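Local coordinates for flagellar basal body protein (PDB 5NPY) that is a flagellar hook protein, probably one of the subunits that assemble into the hook of the Helicobacter pylori flagellum, at residues H88-I99 and N120-F128. Sequence-based numbering, arbitrary orientation.
Sequences HMAYQGKGWFVI and NFLTRAGNF
Arg124 reaches into the turn between strands 88-93 and 97-99, a clear example of a side chain that ties down a bend through its main-chain carbonyls. Its guanidinium grips Gly93 O end-on with two nitrogens, NH2 at 2.7 Å and NH1 at 2.8 Å, the acceptor lying close to the guanidinium plane. NH1 also makes a weak bond to Tyr91 O, while Gly95 O sits over one face of the group. The reach depends on a side chain extended through chi2 and then turned about CG-CD (chi3 -88°), which swings the guanidinium towards the turn. A water links NH2 to Gly95 N, and a second bridges Arg124 O to Tyr91 N. The turn is braced from within as well, by a hydrogen bond between Tyr91 OH and Lys94 O.

Next to the arginine, residues 97-99 and 121-123 pair as antiparallel strands. Ile99 and Phe121 exchange two nearly straight bonds, Phe121 N to Ile99 O being 2.6 Å; at Phe97 and Thr123, the bond from Thr123 N is sound and the return bond weak. On the face carrying Phe97 and Ile99, the ring of Phe97 receives the edge of Phe128 in a T-shaped stack, centroids 5.2 Å apart and planes at 72°. Met89 SD lies at the edge of Phe128, a Met-aromatic contact, and Met89 N bonds to Gly126 O. Leu122, on the face it shares with Val98, sets CB and CD2 against Trp96 CB.

Second-shell bonds position these groups. Thr123 OG1 accepts from Ala125 N in an ST turn and also bonds Asn522 O; Trp96 NE1 is held by Asp513. Both segments belong to the D1 family region, which strands from late in the sequence join: Ile505 of strand 499-509 touches Met89 and Phe97, and strand 555-559 pairs with 87-93. Strand 143-148 runs antiparallel to 97-100, its Val144 against Phe128.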
# COMPACT_ATOMS: atom_id res chain seq x y z
N HIS A 88 -31.67 16.68 -15.48
CA HIS A 88 -32.98 16.99 -14.94
C HIS A 88 -33.04 16.58 -13.48
O HIS A 88 -32.60 15.48 -13.11
CB HIS A 88 -34.07 16.30 -15.76
CG HIS A 88 -34.23 16.89 -17.12
ND1 HIS A 88 -34.98 16.29 -18.11
CD2 HIS A 88 -33.73 18.02 -17.67
CE1 HIS A 88 -34.93 17.03 -19.20
NE2 HIS A 88 -34.18 18.09 -18.96
N MET A 89 -33.55 17.47 -12.63
CA MET A 89 -33.58 17.20 -11.19
C MET A 89 -34.70 18.01 -10.56
O MET A 89 -35.23 18.94 -11.16
CB MET A 89 -32.23 17.53 -10.53
CG MET A 89 -31.77 18.97 -10.73
SD MET A 89 -30.12 19.26 -10.05
CE MET A 89 -29.10 18.54 -11.34
N ALA A 90 -35.04 17.63 -9.33
CA ALA A 90 -36.11 18.28 -8.58
C ALA A 90 -35.69 18.44 -7.13
O ALA A 90 -35.08 17.54 -6.55
CB ALA A 90 -37.43 17.49 -8.66
N TYR A 91 -36.02 19.59 -6.55
CA TYR A 91 -35.69 19.93 -5.18
C TYR A 91 -36.94 19.82 -4.31
O TYR A 91 -37.97 20.42 -4.63
CB TYR A 91 -35.10 21.34 -5.09
CG TYR A 91 -34.66 21.76 -3.70
CD1 TYR A 91 -35.24 22.86 -3.07
CD2 TYR A 91 -33.68 21.06 -3.01
CE1 TYR A 91 -34.84 23.25 -1.79
CE2 TYR A 91 -33.27 21.45 -1.73
CZ TYR A 91 -33.86 22.55 -1.13
OH TYR A 91 -33.46 22.93 0.12
N GLN A 92 -36.85 19.03 -3.24
CA GLN A 92 -37.88 18.99 -2.21
C GLN A 92 -37.44 19.81 -1.01
O GLN A 92 -36.26 19.84 -0.68
CB GLN A 92 -38.16 17.56 -1.76
CG GLN A 92 -38.98 16.72 -2.69
CD GLN A 92 -39.38 15.41 -2.03
OE1 GLN A 92 -39.85 14.49 -2.68
NE2 GLN A 92 -39.19 15.33 -0.71
N GLY A 93 -38.38 20.47 -0.37
CA GLY A 93 -38.07 21.31 0.77
C GLY A 93 -38.05 22.79 0.42
O GLY A 93 -38.46 23.21 -0.66
N LYS A 94 -37.54 23.58 1.37
CA LYS A 94 -37.46 25.02 1.22
C LYS A 94 -36.12 25.41 0.60
O LYS A 94 -35.07 24.92 1.03
CB LYS A 94 -37.64 25.73 2.56
CG LYS A 94 -38.70 26.83 2.56
CD LYS A 94 -40.08 26.25 2.22
CE LYS A 94 -41.18 27.30 2.31
NZ LYS A 94 -42.44 26.78 1.70
N GLY A 95 -36.17 26.28 -0.41
CA GLY A 95 -34.95 26.69 -1.09
C GLY A 95 -35.06 26.77 -2.61
O GLY A 95 -36.11 26.45 -3.19
N TRP A 96 -33.97 27.18 -3.25
CA TRP A 96 -33.98 27.55 -4.66
C TRP A 96 -32.72 27.07 -5.34
O TRP A 96 -31.63 27.12 -4.75
CB TRP A 96 -34.09 29.06 -4.84
CG TRP A 96 -35.24 29.65 -4.11
CD1 TRP A 96 -35.27 30.06 -2.81
CD2 TRP A 96 -36.53 29.90 -4.64
NE1 TRP A 96 -36.52 30.55 -2.50
CE2 TRP A 96 -37.31 30.46 -3.61
CE3 TRP A 96 -37.11 29.70 -5.90
CZ2 TRP A 96 -38.63 30.82 -3.80
CZ3 TRP A 96 -38.43 30.06 -6.08
CH2 TRP A 96 -39.17 30.61 -5.03
N PHE A 97 -32.87 26.62 -6.58
CA PHE A 97 -31.73 26.57 -7.48
C PHE A 97 -31.24 27.99 -7.74
O PHE A 97 -31.99 28.95 -7.60
CB PHE A 97 -32.12 25.89 -8.80
CG PHE A 97 -32.42 24.41 -8.66
CD1 PHE A 97 -31.53 23.57 -8.02
CD2 PHE A 97 -33.60 23.88 -9.16
CE1 PHE A 97 -31.81 22.22 -7.88
CE2 PHE A 97 -33.88 22.53 -9.02
CZ PHE A 97 -32.99 21.70 -8.38
N VAL A 98 -29.96 28.11 -8.09
CA VAL A 98 -29.34 29.40 -8.36
C VAL A 98 -28.83 29.41 -9.78
O VAL A 98 -28.16 28.46 -10.21
CB VAL A 98 -28.17 29.70 -7.41
CG1 VAL A 98 -27.93 31.18 -7.40
CG2 VAL A 98 -28.44 29.11 -6.04
N ILE A 99 -29.13 30.48 -10.51
CA ILE A 99 -28.72 30.64 -11.90
C ILE A 99 -28.37 32.10 -12.18
O ILE A 99 -28.69 33.00 -11.40
CB ILE A 99 -29.80 30.18 -12.89
CG1 ILE A 99 -30.98 31.13 -12.83
CG2 ILE A 99 -30.24 28.74 -12.60
CD1 ILE A 99 -32.05 30.74 -13.77
N ASN A 120 -28.11 37.41 -10.54
CA ASN A 120 -28.34 36.06 -10.17
C ASN A 120 -29.79 35.89 -9.99
O ASN A 120 -30.48 36.77 -9.58
CB ASN A 120 -27.66 35.75 -8.87
CG ASN A 120 -26.28 35.31 -9.07
OD1 ASN A 120 -25.40 35.66 -8.33
ND2 ASN A 120 -26.06 34.57 -10.12
N PHE A 121 -30.28 34.73 -10.34
CA PHE A 121 -31.67 34.48 -10.21
C PHE A 121 -31.89 33.23 -9.41
O PHE A 121 -31.00 32.46 -9.20
CB PHE A 121 -32.28 34.32 -11.58
CG PHE A 121 -32.07 35.50 -12.46
CD1 PHE A 121 -32.51 36.72 -12.07
CD2 PHE A 121 -31.41 35.38 -13.64
CE1 PHE A 121 -32.31 37.82 -12.85
CE2 PHE A 121 -31.20 36.46 -14.43
CZ PHE A 121 -31.65 37.69 -14.03
N LEU A 122 -33.09 33.05 -8.95
CA LEU A 122 -33.47 31.86 -8.22
C LEU A 122 -34.60 31.16 -8.96
O LEU A 122 -35.46 31.82 -9.55
CB LEU A 122 -33.90 32.22 -6.80
CG LEU A 122 -32.79 33.00 -6.10
CD1 LEU A 122 -33.36 34.25 -5.47
CD2 LEU A 122 -32.09 32.12 -5.07
N THR A 123 -34.61 29.83 -8.93
CA THR A 123 -35.63 29.07 -9.62
C THR A 123 -35.82 27.75 -8.90
O THR A 123 -34.91 27.27 -8.22
CB THR A 123 -35.27 28.81 -11.10
OG1 THR A 123 -36.28 27.99 -11.71
CG2 THR A 123 -33.96 28.10 -11.24
N ARG A 124 -37.01 27.17 -9.04
CA ARG A 124 -37.23 25.79 -8.64
C ARG A 124 -37.40 24.87 -9.85
O ARG A 124 -37.62 23.67 -9.67
CB ARG A 124 -38.45 25.70 -7.70
CG ARG A 124 -38.44 24.45 -6.81
CD ARG A 124 -39.63 24.41 -5.84
NE ARG A 124 -39.35 25.10 -4.59
CZ ARG A 124 -38.97 24.50 -3.47
NH1 ARG A 124 -38.83 23.19 -3.43
NH2 ARG A 124 -38.73 25.23 -2.39
N ALA A 125 -37.26 25.40 -11.07
CA ALA A 125 -37.26 24.58 -12.28
C ALA A 125 -35.91 23.88 -12.43
O ALA A 125 -34.87 24.54 -12.51
CB ALA A 125 -37.55 25.43 -13.52
N GLY A 126 -35.92 22.55 -12.48
CA GLY A 126 -34.69 21.78 -12.52
C GLY A 126 -34.38 21.09 -13.84
O GLY A 126 -33.54 20.20 -13.89
N ASN A 127 -35.05 21.49 -14.92
CA ASN A 127 -34.87 20.82 -16.21
C ASN A 127 -33.64 21.40 -16.90
O ASN A 127 -33.70 22.15 -17.88
CB ASN A 127 -36.14 20.92 -17.06
CG ASN A 127 -36.53 22.36 -17.39
OD1 ASN A 127 -36.24 23.29 -16.64
ND2 ASN A 127 -37.19 22.54 -18.53
N PHE A 128 -32.48 21.01 -16.37
CA PHE A 128 -31.19 21.52 -16.83
C PHE A 128 -30.63 20.66 -17.95
O PHE A 128 -30.89 19.45 -18.05
CB PHE A 128 -30.20 21.58 -15.67
CG PHE A 128 -30.64 22.45 -14.53
CD1 PHE A 128 -30.46 22.04 -13.23
CD2 PHE A 128 -31.25 23.67 -14.76
CE1 PHE A 128 -30.87 22.83 -12.17
CE2 PHE A 128 -31.66 24.47 -13.72
CZ PHE A 128 -31.47 24.05 -12.42
O HOH W 1 -37.52 21.33 -8.06
O HOH W 2 -38.77 27.99 -1.33